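Long-range contacts in TRAP dicarboxylate transporter-DctP subunit (PDB 4N6D), which probably captures a small organic acid in the periplasm as the solute-binding subunit of a TRAP transporter and delivers it to the membrane permease: residues 110-115 with 306-311; 118-123 with 144-149; 148-153 with 231-236; 208-213 with 225-230. One frame throughout, in Å; residues are numbered along the deposited sequence.

Contact 1: 110-115 with 306-311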
loop_
_atom_site.group_PDB
_atom_site.type_symbol
_atom_site.label_atom_id
_atom_site.label_comp_id
_atom_site.label_asym_id
_atom_site.label_seq_id
_atom_site.Cartn_x
_atom_site.Cartn_y
_atom_site.Cartn_z
ATOM N N LEU A 110 6.997 3.832 -5.686
ATOM C CA LEU A 110 7.133 4.623 -6.888
ATOM C C LEU A 110 5.959 4.366 -7.831
ATOM O O LEU A 110 5.298 3.342 -7.746
ATOM C CB LEU A 110 8.418 4.214 -7.631
ATOM C CG LEU A 110 9.696 4.471 -6.855
ATOM C CD1 LEU A 110 10.895 3.826 -7.566
ATOM C CD2 LEU A 110 9.901 5.962 -6.648
ATOM N N PRO A 111 5.737 5.287 -8.762
ATOM C CA PRO A 111 4.740 5.062 -9.818
ATOM C C PRO A 111 5.256 4.053 -10.832
ATOM O O PRO A 111 6.026 4.420 -11.726
ATOM C CB PRO A 111 4.563 6.444 -10.435
ATOM C CG PRO A 111 5.852 7.169 -10.124
ATOM C CD PRO A 111 6.314 6.641 -8.802
ATOM N N LEU A 112 4.822 2.805 -10.701
ATOM C CA LEU A 112 5.371 1.712 -11.478
ATOM C C LEU A 112 4.307 0.988 -12.271
ATOM O O LEU A 112 4.576 -0.058 -12.839
ATOM C CB LEU A 112 6.126 0.732 -10.586
ATOM C CG LEU A 112 7.386 1.311 -9.920
ATOM C CD1 LEU A 112 8.113 0.247 -9.163
ATOM C CD2 LEU A 112 8.332 1.950 -10.931
ATOM N N GLY A 113 3.115 1.561 -12.324
ATOM C CA GLY A 113 2.062 1.037 -13.173
ATOM C C GLY A 113 1.200 -0.071 -12.597
ATOM O O GLY A 113 0.413 -0.657 -13.330
ATOM N N PHE A 114 1.302 -0.370 -11.302
ATOM C CA PHE A 114 0.421 -1.381 -10.720
ATOM C C PHE A 114 -1.016 -0.886 -10.684
ATOM O O PHE A 114 -1.268 0.277 -10.391
ATOM C CB PHE A 114 0.899 -1.770 -9.316
ATOM C CG PHE A 114 2.075 -2.712 -9.339
ATOM C CD1 PHE A 114 3.373 -2.217 -9.409
ATOM C CD2 PHE A 114 1.875 -4.076 -9.347
ATOM C CE1 PHE A 114 4.458 -3.070 -9.474
ATOM C CE2 PHE A 114 2.971 -4.954 -9.398
ATOM C CZ PHE A 114 4.253 -4.447 -9.469
ATOM N N THR A 115 -1.960 -1.768 -10.991
ATOM C CA THR A 115 -3.359 -1.343 -11.118
ATOM C C THR A 115 -4.289 -2.022 -10.122
ATOM O O THR A 115 -5.509 -1.881 -10.209
ATOM C CB THR A 115 -3.875 -1.628 -12.536
ATOM O OG1 THR A 115 -3.806 -3.029 -12.792
ATOM C CG2 THR A 115 -3.040 -0.886 -13.575
ATOM N N PRO A 306 11.785 11.639 -12.867
ATOM C CA PRO A 306 12.742 12.051 -11.824
ATOM C C PRO A 306 12.554 11.357 -10.465
ATOM O O PRO A 306 13.539 11.201 -9.729
ATOM C CB PRO A 306 12.519 13.553 -11.709
ATOM C CG PRO A 306 11.993 13.948 -13.082
ATOM C CD PRO A 306 11.169 12.798 -13.551
ATOM N N LEU A 307 11.332 10.938 -10.124
ATOM C CA LEU A 307 11.120 10.284 -8.829
ATOM C C LEU A 307 11.791 8.910 -8.860
ATOM O O LEU A 307 12.339 8.465 -7.870
ATOM C CB LEU A 307 9.631 10.137 -8.515
ATOM C CG LEU A 307 8.909 11.476 -8.373
ATOM C CD1 LEU A 307 7.402 11.292 -8.171
ATOM C CD2 LEU A 307 9.489 12.278 -7.207
ATOM N N ILE A 308 11.771 8.274 -10.020
ATOM C CA ILE A 308 12.398 6.977 -10.194
ATOM C C ILE A 308 13.906 7.169 -10.154
ATOM O O ILE A 308 14.649 6.404 -9.514
ATOM C CB ILE A 308 12.016 6.336 -11.547
ATOM C CG1 ILE A 308 10.503 6.307 -11.746
ATOM C CG2 ILE A 308 12.636 4.963 -11.649
ATOM C CD1 ILE A 308 9.784 5.625 -10.706
ATOM N N GLU A 309 14.380 8.216 -10.826
ATOM C CA GLU A 309 15.823 8.474 -10.843
ATOM C C GLU A 309 16.365 8.777 -9.437
ATOM O O GLU A 309 17.454 8.316 -9.098
ATOM C CB GLU A 309 16.152 9.601 -11.816
ATOM C CG GLU A 309 15.695 9.316 -13.253
ATOM C CD GLU A 309 16.339 8.086 -13.885
ATOM O OE1 GLU A 309 17.429 7.702 -13.449
ATOM O OE2 GLU A 309 15.728 7.488 -14.813
ATOM N N ASP A 310 15.598 9.519 -8.630
ATOM C CA ASP A 310 15.943 9.783 -7.230
ATOM C C ASP A 310 16.040 8.479 -6.474
ATOM O O ASP A 310 16.991 8.237 -5.725
ATOM C CB ASP A 310 14.878 10.680 -6.600
ATOM C CG ASP A 310 15.073 10.887 -5.110
ATOM O OD1 ASP A 310 16.152 11.370 -4.690
ATOM O OD2 ASP A 310 14.132 10.569 -4.360
ATOM N N TRP A 311 15.058 7.607 -6.669
ATOM C CA TRP A 311 15.071 6.344 -5.946
ATOM C C TRP A 311 16.295 5.512 -6.324
ATOM O O TRP A 311 16.944 4.916 -5.464
ATOM C CB TRP A 311 13.766 5.544 -6.180
ATOM C CG TRP A 311 13.837 4.214 -5.499
ATOM C CD1 TRP A 311 13.501 3.936 -4.204
ATOM C CD2 TRP A 311 14.334 3.002 -6.051
ATOM N NE1 TRP A 311 13.758 2.622 -3.925
ATOM C CE2 TRP A 311 14.263 2.018 -5.046
ATOM C CE3 TRP A 311 14.814 2.643 -7.310
ATOM C CZ2 TRP A 311 14.677 0.708 -5.255
ATOM C CZ3 TRP A 311 15.218 1.341 -7.521
ATOM C CH2 TRP A 311 15.149 0.386 -6.503
#

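Contact 2: 118-123 with 144-149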
loop_
_atom_site.group_PDB
_atom_site.type_symbol
_atom_site.label_atom_id
_atom_site.label_comp_id
_atom_site.label_asym_id
_atom_site.label_seq_id
_atom_site.Cartn_x
_atom_site.Cartn_y
_atom_site.Cartn_z
ATOM N N THR A 118 -3.942 -6.537 -5.313
ATOM C CA THR A 118 -3.588 -7.937 -5.444
ATOM C C THR A 118 -2.260 -8.104 -6.161
ATOM O O THR A 118 -1.380 -8.815 -5.669
ATOM C CB THR A 118 -4.681 -8.753 -6.161
ATOM O OG1 THR A 118 -5.889 -8.706 -5.403
ATOM C CG2 THR A 118 -4.281 -10.205 -6.293
ATOM N N SER A 119 -2.105 -7.449 -7.315
ATOM C CA SER A 119 -0.905 -7.612 -8.092
ATOM C C SER A 119 0.297 -6.964 -7.420
ATOM O O SER A 119 1.385 -7.500 -7.446
ATOM C CB SER A 119 -1.068 -7.067 -9.516
ATOM O OG SER A 119 -1.432 -5.703 -9.483
ATOM N N ALA A 120 0.089 -5.811 -6.798
ATOM C CA ALA A 120 1.175 -5.152 -6.113
ATOM C C ALA A 120 1.587 -5.962 -4.894
ATOM O O ALA A 120 2.770 -6.039 -4.586
ATOM C CB ALA A 120 0.772 -3.744 -5.710
ATOM N N SER A 121 0.618 -6.545 -4.192
ATOM C CA SER A 121 0.945 -7.289 -2.962
ATOM C C SER A 121 1.776 -8.524 -3.301
ATOM O O SER A 121 2.792 -8.817 -2.650
ATOM C CB SER A 121 -0.323 -7.721 -2.218
ATOM O OG SER A 121 -1.012 -6.602 -1.682
ATOM N N LEU A 122 1.338 -9.253 -4.317
ATOM C CA LEU A 122 2.035 -10.471 -4.685
ATOM C C LEU A 122 3.397 -10.150 -5.294
ATOM O O LEU A 122 4.363 -10.872 -5.028
ATOM C CB LEU A 122 1.202 -11.322 -5.638
ATOM C CG LEU A 122 0.088 -12.103 -4.945
ATOM C CD1 LEU A 122 -0.880 -12.627 -5.946
ATOM C CD2 LEU A 122 0.729 -13.209 -4.090
ATOM N N ALA A 123 3.480 -9.082 -6.098
ATOM C CA ALA A 123 4.775 -8.700 -6.660
ATOM C C ALA A 123 5.745 -8.296 -5.555
ATOM O O ALA A 123 6.922 -8.656 -5.590
ATOM C CB ALA A 123 4.642 -7.577 -7.696
ATOM N N MET A 144 4.011 -9.532 3.424
ATOM C CA MET A 144 4.032 -8.157 2.944
ATOM C C MET A 144 2.804 -7.970 2.094
ATOM O O MET A 144 2.227 -8.936 1.594
ATOM C CB MET A 144 5.268 -7.865 2.113
ATOM C CG MET A 144 6.555 -8.067 2.906
ATOM S SD MET A 144 7.978 -7.733 1.893
ATOM C CE MET A 144 8.075 -5.961 2.096
ATOM N N PHE A 145 2.391 -6.718 1.940
ATOM C CA PHE A 145 1.267 -6.399 1.072
ATOM C C PHE A 145 1.267 -4.913 0.754
ATOM O O PHE A 145 2.062 -4.165 1.286
ATOM C CB PHE A 145 -0.059 -6.816 1.708
ATOM C CG PHE A 145 -0.246 -6.312 3.098
ATOM C CD1 PHE A 145 -0.660 -5.020 3.332
ATOM C CD2 PHE A 145 -0.025 -7.145 4.179
ATOM C CE1 PHE A 145 -0.823 -4.548 4.640
ATOM C CE2 PHE A 145 -0.195 -6.683 5.487
ATOM C CZ PHE A 145 -0.581 -5.389 5.712
ATOM N N ALA A 146 0.380 -4.511 -0.134
ATOM C CA ALA A 146 0.314 -3.129 -0.592
ATOM C C ALA A 146 -1.115 -2.644 -0.595
ATOM O O ALA A 146 -2.060 -3.422 -0.763
ATOM C CB ALA A 146 0.884 -2.989 -1.996
ATOM N N SER A 147 -1.272 -1.329 -0.450
ATOM C CA SER A 147 -2.565 -0.694 -0.613
ATOM C C SER A 147 -3.055 -0.826 -2.060
ATOM O O SER A 147 -2.327 -1.294 -2.931
ATOM C CB SER A 147 -2.429 0.777 -0.266
ATOM O OG SER A 147 -1.706 1.458 -1.285
ATOM N N ALA A 148 -4.289 -0.402 -2.309
ATOM C CA ALA A 148 -4.769 -0.183 -3.657
ATOM C C ALA A 148 -4.097 1.067 -4.181
ATOM O O ALA A 148 -3.577 1.874 -3.399
ATOM C CB ALA A 148 -6.273 -0.008 -3.671
ATOM N N PRO A 149 -4.082 1.235 -5.506
ATOM C CA PRO A 149 -3.401 2.398 -6.062
ATOM C C PRO A 149 -4.074 3.708 -5.705
ATOM O O PRO A 149 -5.283 3.761 -5.470
ATOM C CB PRO A 149 -3.487 2.159 -7.584
ATOM C CG PRO A 149 -3.585 0.686 -7.703
ATOM C CD PRO A 149 -4.447 0.266 -6.554
#

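Contact 3: 148-153 with 231-236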
loop_
_atom_site.group_PDB
_atom_site.type_symbol
_atom_site.label_atom_id
_atom_site.label_comp_id
_atom_site.label_asym_id
_atom_site.label_seq_id
_atom_site.Cartn_x
_atom_site.Cartn_y
_atom_site.Cartn_z
ATOM N N ALA A 148 -4.289 -0.402 -2.309
ATOM C CA ALA A 148 -4.769 -0.183 -3.657
ATOM C C ALA A 148 -4.097 1.067 -4.181
ATOM O O ALA A 148 -3.577 1.874 -3.399
ATOM C CB ALA A 148 -6.273 -0.008 -3.671
ATOM N N PRO A 149 -4.082 1.235 -5.506
ATOM C CA PRO A 149 -3.401 2.398 -6.062
ATOM C C PRO A 149 -4.074 3.708 -5.705
ATOM O O PRO A 149 -5.283 3.761 -5.470
ATOM C CB PRO A 149 -3.487 2.159 -7.584
ATOM C CG PRO A 149 -3.585 0.686 -7.703
ATOM C CD PRO A 149 -4.447 0.266 -6.554
ATOM N N SER A 150 -3.265 4.763 -5.680
ATOM C CA SER A 150 -3.740 6.126 -5.466
ATOM C C SER A 150 -4.292 6.714 -6.742
ATOM O O SER A 150 -3.672 6.608 -7.794
ATOM C CB SER A 150 -2.579 6.967 -4.990
ATOM O OG SER A 150 -2.121 6.456 -3.737
ATOM N N ASN A 151 -5.437 7.370 -6.603
ATOM C CA ASN A 151 -6.203 7.929 -7.701
ATOM C C ASN A 151 -6.707 9.320 -7.304
ATOM O O ASN A 151 -6.631 9.718 -6.136
ATOM C CB ASN A 151 -7.376 7.013 -8.005
ATOM C CG ASN A 151 -6.937 5.703 -8.624
ATOM O OD1 ASN A 151 -6.358 5.690 -9.708
ATOM N ND2 ASN A 151 -7.238 4.590 -7.965
ATOM N N ILE A 152 -7.212 10.060 -8.287
ATOM C CA ILE A 152 -7.597 11.448 -8.075
ATOM C C ILE A 152 -9.109 11.534 -8.023
ATOM O O ILE A 152 -9.783 11.189 -8.990
ATOM C CB ILE A 152 -7.039 12.328 -9.203
ATOM C CG1 ILE A 152 -5.513 12.263 -9.180
ATOM C CG2 ILE A 152 -7.499 13.785 -9.046
ATOM C CD1 ILE A 152 -4.824 12.976 -10.326
ATOM N N MET A 153 -9.631 11.988 -6.883
ATOM C CA MET A 153 -11.056 12.074 -6.639
ATOM C C MET A 153 -11.399 13.544 -6.422
ATOM O O MET A 153 -10.845 14.195 -5.525
ATOM C CB MET A 153 -11.408 11.271 -5.402
ATOM C CG MET A 153 -11.181 9.768 -5.565
ATOM S SD MET A 153 -11.120 8.920 -3.978
ATOM C CE MET A 153 -9.414 9.242 -3.537
ATOM N N ALA A 231 0.382 5.022 -7.699
ATOM C CA ALA A 231 1.371 4.319 -6.900
ATOM C C ALA A 231 0.594 3.628 -5.796
ATOM O O ALA A 231 -0.538 4.012 -5.513
ATOM C CB ALA A 231 2.379 5.303 -6.277
ATOM N N VAL A 232 1.251 2.684 -5.123
ATOM C CA VAL A 232 0.709 2.050 -3.927
ATOM C C VAL A 232 1.636 2.311 -2.731
ATOM O O VAL A 232 2.750 2.818 -2.883
ATOM C CB VAL A 232 0.565 0.505 -4.103
ATOM C CG1 VAL A 232 -0.345 0.133 -5.284
ATOM C CG2 VAL A 232 1.932 -0.139 -4.280
ATOM N N TYR A 233 1.150 1.987 -1.542
ATOM C CA TYR A 233 1.944 1.996 -0.326
ATOM C C TYR A 233 2.237 0.567 0.098
ATOM O O TYR A 233 1.303 -0.199 0.334
ATOM C CB TYR A 233 1.190 2.686 0.817
ATOM C CG TYR A 233 0.919 4.132 0.538
ATOM C CD1 TYR A 233 1.889 5.096 0.770
ATOM C CD2 TYR A 233 -0.295 4.528 0.024
ATOM C CE1 TYR A 233 1.649 6.428 0.486
ATOM C CE2 TYR A 233 -0.546 5.856 -0.260
ATOM C CZ TYR A 233 0.425 6.797 -0.022
ATOM O OH TYR A 233 0.175 8.124 -0.301
ATOM N N PRO A 234 3.520 0.209 0.194
ATOM C CA PRO A 234 3.896 -1.129 0.643
ATOM C C PRO A 234 4.026 -1.243 2.174
ATOM O O PRO A 234 4.442 -0.299 2.864
ATOM C CB PRO A 234 5.262 -1.336 -0.000
ATOM C CG PRO A 234 5.861 0.045 -0.031
ATOM C CD PRO A 234 4.700 0.985 -0.237
ATOM N N PHE A 235 3.695 -2.434 2.665
ATOM C CA PHE A 235 3.726 -2.739 4.095
ATOM C C PHE A 235 4.475 -4.040 4.316
ATOM O O PHE A 235 4.457 -4.922 3.456
ATOM C CB PHE A 235 2.303 -2.967 4.621
ATOM C CG PHE A 235 1.424 -1.745 4.609
ATOM C CD1 PHE A 235 0.822 -1.303 3.435
ATOM C CD2 PHE A 235 1.174 -1.056 5.771
ATOM C CE1 PHE A 235 0.023 -0.196 3.427
ATOM C CE2 PHE A 235 0.357 0.061 5.773
ATOM C CZ PHE A 235 -0.215 0.490 4.589
ATOM N N ALA A 236 5.100 -4.160 5.484
ATOM C CA ALA A 236 5.679 -5.413 5.928
ATOM C C ALA A 236 5.146 -5.781 7.299
ATOM O O ALA A 236 4.965 -4.912 8.156
ATOM C CB ALA A 236 7.207 -5.314 5.980
#

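Contact 4: 208-213 with 225-230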
loop_
_atom_site.group_PDB
_atom_site.type_symbol
_atom_site.label_atom_id
_atom_site.label_comp_id
_atom_site.label_asym_id
_atom_site.label_seq_id
_atom_site.Cartn_x
_atom_site.Cartn_y
_atom_site.Cartn_z
ATOM N N SER A 208 -5.796 9.681 -3.200
ATOM C CA SER A 208 -5.797 8.572 -2.263
ATOM C C SER A 208 -6.393 7.336 -2.938
ATOM O O SER A 208 -6.760 7.356 -4.102
ATOM C CB SER A 208 -6.627 8.948 -1.032
ATOM O OG SER A 208 -6.371 8.065 0.044
ATOM N N SER A 209 -6.496 6.236 -2.214
ATOM C CA SER A 209 -7.164 5.092 -2.796
ATOM C C SER A 209 -8.685 5.269 -2.715
ATOM O O SER A 209 -9.207 6.008 -1.877
ATOM C CB SER A 209 -6.707 3.766 -2.185
ATOM O OG SER A 209 -6.836 3.766 -0.797
ATOM N N PHE A 210 -9.383 4.594 -3.612
ATOM C CA PHE A 210 -10.826 4.765 -3.782
ATOM C C PHE A 210 -11.660 4.333 -2.582
ATOM O O PHE A 210 -12.828 4.715 -2.493
ATOM C CB PHE A 210 -11.326 3.985 -5.011
ATOM C CG PHE A 210 -11.004 4.617 -6.354
ATOM C CD1 PHE A 210 -10.936 5.989 -6.517
ATOM C CD2 PHE A 210 -10.796 3.816 -7.462
ATOM C CE1 PHE A 210 -10.659 6.556 -7.770
ATOM C CE2 PHE A 210 -10.524 4.361 -8.706
ATOM C CZ PHE A 210 -10.464 5.733 -8.873
ATOM N N GLU A 211 -11.112 3.556 -1.643
ATOM C CA GLU A 211 -11.973 3.126 -0.543
ATOM C C GLU A 211 -12.504 4.308 0.278
ATOM O O GLU A 211 -13.515 4.179 0.967
ATOM C CB GLU A 211 -11.305 2.090 0.378
ATOM C CG GLU A 211 -10.490 2.657 1.467
ATOM C CD GLU A 211 -9.121 2.950 1.011
ATOM O OE1 GLU A 211 -8.896 2.826 -0.219
ATOM O OE2 GLU A 211 -8.279 3.271 1.878
ATOM N N VAL A 212 -11.826 5.451 0.221
ATOM C CA VAL A 212 -12.243 6.594 1.041
ATOM C C VAL A 212 -13.584 7.166 0.561
ATOM O O VAL A 212 -14.257 7.900 1.280
ATOM C CB VAL A 212 -11.172 7.717 1.064
ATOM C CG1 VAL A 212 -9.856 7.194 1.627
ATOM C CG2 VAL A 212 -10.962 8.291 -0.318
ATOM N N LEU A 213 -13.962 6.836 -0.667
ATOM C CA LEU A 213 -15.218 7.332 -1.219
ATOM C C LEU A 213 -16.413 6.902 -0.378
ATOM O O LEU A 213 -17.351 7.687 -0.172
ATOM C CB LEU A 213 -15.372 6.881 -2.681
ATOM C CG LEU A 213 -14.445 7.668 -3.619
ATOM C CD1 LEU A 213 -14.357 7.000 -4.979
ATOM C CD2 LEU A 213 -14.884 9.157 -3.742
ATOM N N GLU A 225 -14.131 10.490 -10.369
ATOM C CA GLU A 225 -13.023 9.693 -9.898
ATOM C C GLU A 225 -12.150 9.360 -11.104
ATOM O O GLU A 225 -12.563 8.595 -11.995
ATOM C CB GLU A 225 -13.536 8.408 -9.250
ATOM C CG GLU A 225 -14.929 8.502 -8.611
ATOM C CD GLU A 225 -15.058 9.576 -7.530
ATOM O OE1 GLU A 225 -14.027 10.132 -7.092
ATOM O OE2 GLU A 225 -16.220 9.877 -7.120
ATOM N N THR A 226 -10.950 9.926 -11.136
ATOM C CA THR A 226 -10.037 9.690 -12.260
ATOM C C THR A 226 -9.007 8.633 -11.897
ATOM O O THR A 226 -8.199 8.827 -10.988
ATOM C CB THR A 226 -9.364 10.998 -12.674
ATOM O OG1 THR A 226 -10.391 11.924 -13.069
ATOM C CG2 THR A 226 -8.409 10.767 -13.844
ATOM N N GLU A 227 -9.055 7.508 -12.597
ATOM C CA GLU A 227 -8.212 6.366 -12.277
ATOM C C GLU A 227 -6.851 6.506 -12.949
ATOM O O GLU A 227 -6.637 6.144 -14.109
ATOM C CB GLU A 227 -8.884 5.048 -12.665
ATOM C CG GLU A 227 -8.250 3.834 -11.965
ATOM C CD GLU A 227 -8.980 2.523 -12.220
ATOM O OE1 GLU A 227 -9.483 2.346 -13.355
ATOM O OE2 GLU A 227 -9.062 1.686 -11.275
ATOM N N THR A 228 -5.933 7.090 -12.208
ATOM C CA THR A 228 -4.563 7.282 -12.659
ATOM C C THR A 228 -3.655 6.109 -12.273
ATOM O O THR A 228 -2.569 5.956 -12.846
ATOM C CB THR A 228 -3.967 8.538 -12.028
ATOM O OG1 THR A 228 -4.092 8.450 -10.601
ATOM C CG2 THR A 228 -4.667 9.786 -12.523
ATOM N N ASN A 229 -4.086 5.295 -11.310
ATOM C CA ASN A 229 -3.285 4.159 -10.835
ATOM C C ASN A 229 -1.844 4.576 -10.558
ATOM O O ASN A 229 -0.876 3.977 -11.049
ATOM C CB ASN A 229 -3.333 2.985 -11.833
ATOM C CG ASN A 229 -4.581 2.136 -11.664
ATOM O OD1 ASN A 229 -5.015 1.889 -10.539
ATOM N ND2 ASN A 229 -5.191 1.730 -12.775
ATOM N N THR A 230 -1.706 5.586 -9.715
ATOM C CA THR A 230 -0.422 6.273 -9.623
ATOM C C THR A 230 0.664 5.467 -8.909
ATOM O O THR A 230 1.738 5.243 -9.453
ATOM C CB THR A 230 -0.614 7.657 -9.010
ATOM O OG1 THR A 230 -1.407 8.432 -9.910
ATOM C CG2 THR A 230 0.717 8.340 -8.821
#

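Contact 1: 110-115 with 306-311
The indole of Trp311 receives the methyl CD1 of Leu110 on one face, 3.4 Å above the ring plane and displaced toward the rim, with CG of Trp311 the nearest ring atom at 3.6 Å. Its NE1 donates to Ser106 OG, so the ring is fixed by a bond as well as by packing. This is loop-on-helix packing in a family 7 solute-binding protein: the irregular 110-115 between strand 90-94 and helix 117-131 lies against helix 294-317. No hydrogen bond joins the two segments, and apolar shape does the work. Leu110 suits the place because its branches divide the task. While CD1 meets the tryptophan, CD2 turns to the helix backbone and lies 3.7 Å from Leu307 O. Trp311 CG is anti to its backbone N (chi1 176°), and its side chain crosses that of Leu110 at about a right angle. Ile308 offers a single slim methyl, CD1, on which three loop residues converge. Leu112 brings CD2 to 4.0 Å from it; this leucine also touches Val329, so the loop packs against helix 322-337 as well as helix 294-317. Pro111, whose ring restrains the loop backbone, slides past the isoleucine in the opposite direction, its CD 4.1 Å from Ile308 CD1. The closest of the three approaches is Leu110 CB to Ile308 CD1, at 3.6 Å.

Contact 2: 118-123 with 144-149
Ser121 and Ala146 meet where helix 117-131 packs against an edge strand of the mixed five-stranded sheet, an alpha/beta layer of the periplasmic binding protein fold. The short pieces 118-123 and 144-146 run nearly antiparallel, at 151°, and their axes approach to 6.2 Å, a closeness that small residues permit. The tight part is centred on Ser121, whose CA is only 4.1 Å from the CA of Phe145. Its hydroxyl OG accepts the N-H of Ala146 at 3.0 Å, with an N-H...O angle of 160°, tying the helix directly to the strand backbone. OG is beside its own backbone N, anti to the carbonyl carbon (chi1 -68°), and is also hydrogen-bonded to Ser117 O one helical turn back. A buried hydroxyl is therefore gripped from both helix and strand. The carbonyl O of Ala146 is bonded to Ser117 OG, a second serine from the same helix. Beside this polar pair, the methyls of Ala120 and Ala146 touch, CB to CB at 3.8 Å; alanine suits both positions because its side chain ends at CB.

The looser parts flank this centre, although all five touching residues are buried and none faces solvent. On one side Met144 contributes little, its side chain leading away to Leu124, Trp125 and Tyr128 farther along the same helix; on the other, 147-149 draws off from the helix. Phe145 belongs to the tight part by its backbone and CB, and only its ring leads away, to meet that of Phe235 on the neighbouring strand. Its CB stays at the helix, 3.5 Å from Ser121 OG.

Contact 3: 148-153 with 231-236
Pro149 and Ser150 run beside Ala231 and Val232 in extended conformation, and one backbone bond joins the pairs, Ser150 N to Ala231 O at 2.8 Å. They belong to two of the strand connections that pass between the two sheets of a periplasmic binding protein: 148-150 leads from strand 139-146 to strand 151-154, while 231-233 leads back into strand 234-240. The same carbonyl oxygen receives a CA-H...O contact from Pro149 CA, 3.3 Å away. Proline fits here because it has no N-H to satisfy, while its CA hydrogen can still face the acceptor. Its ring lies side by side with Val232, pointing the same way, with CG 4.1 Å from Val232 CG1. That branch sits beside its own backbone N (chi1 -59°), which brings CG1 to 3.9 Å from Pro149 CA. Ala231 turns its CB away, so its contribution is the carbonyl, while Ser150 directs its small side chain toward the facing chain. Backbone bonds of Tyr233 with Ser147 and of Ser150 with Thr230 continue the pairing to both sides, and Tyr233 N is also bonded to Ser147 OG. Ser150 OG ends 3.9 Å from CE2 of the Tyr233 ring.

Contact 4: 208-213 with 225-230
Phe210 presents the outer end of its ring, CE1, CZ and CE2, to Glu225 and Glu227. CE1 lies 3.7 Å from Glu225 CB, an aliphatic contact, whereas Glu227 meets CE2 with both CG and OE2, each 4.0 Å away. The carboxylate oxygen OE2 of Glu227 comes to the ring edge, near its plane; an edge contact of this kind sets the oxygen beside the weakly positive ring hydrogens. The planes of this carboxylate and the ring are 38° apart. Leu213 meets Glu225 tip to tip, its CD2 3.6 Å from Glu225 OE1 and its CD1 3.7 Å from Glu225 CD, so here the carboxylate itself lies against the leucine methyls. No hydrogen bond crosses between the segments. Glutamate suits both places in that Glu225 CB and Glu227 CG are methylenes that can lie against the aromatic.

What positions these groups lies one shell out. A type I turn from Ser209 to Val212 brings Phe210 and Leu213 to the same side, and Leu213 N bonds back to Phe210 O at 3.0 Å. Glu225 bends at chi2 (-58°), which turns CD toward the leucine methyls, whereas Glu227 OE1 forms a long, weak ion pair with Lys291. Phe210 O is bonded to Ser277 OG. The contact joins the turn after strand 205-208 to strand 224-226 of the four-stranded sheet, with helix 249-285 covering the turn and Met153 and Met289, from the strands flanking 224-226, touching Glu225.

Contact 1 closes the longest loop of chain, and the other three are nested inside it; contact 2 closes before contact 4 opens, and contact 4 lies inside the loop closed by contact 3. Contacts 2 and 3, with centres about 9 Å apart, share Ala148 and Pro149 and meet at neighbouring strands 139-146 and 234-240 of the five-stranded sheet. Contacts 3 and 4, about 8 Å between centres, join through strands 151-154 and 224-226 of the four-stranded sheet. Contact 1, whose centre is about 17 Å from that of contact 4, touches all three others. Contact 3 thus occupies the connection between two sheets, consistent with the hinge region of a binding protein that closes around its solute.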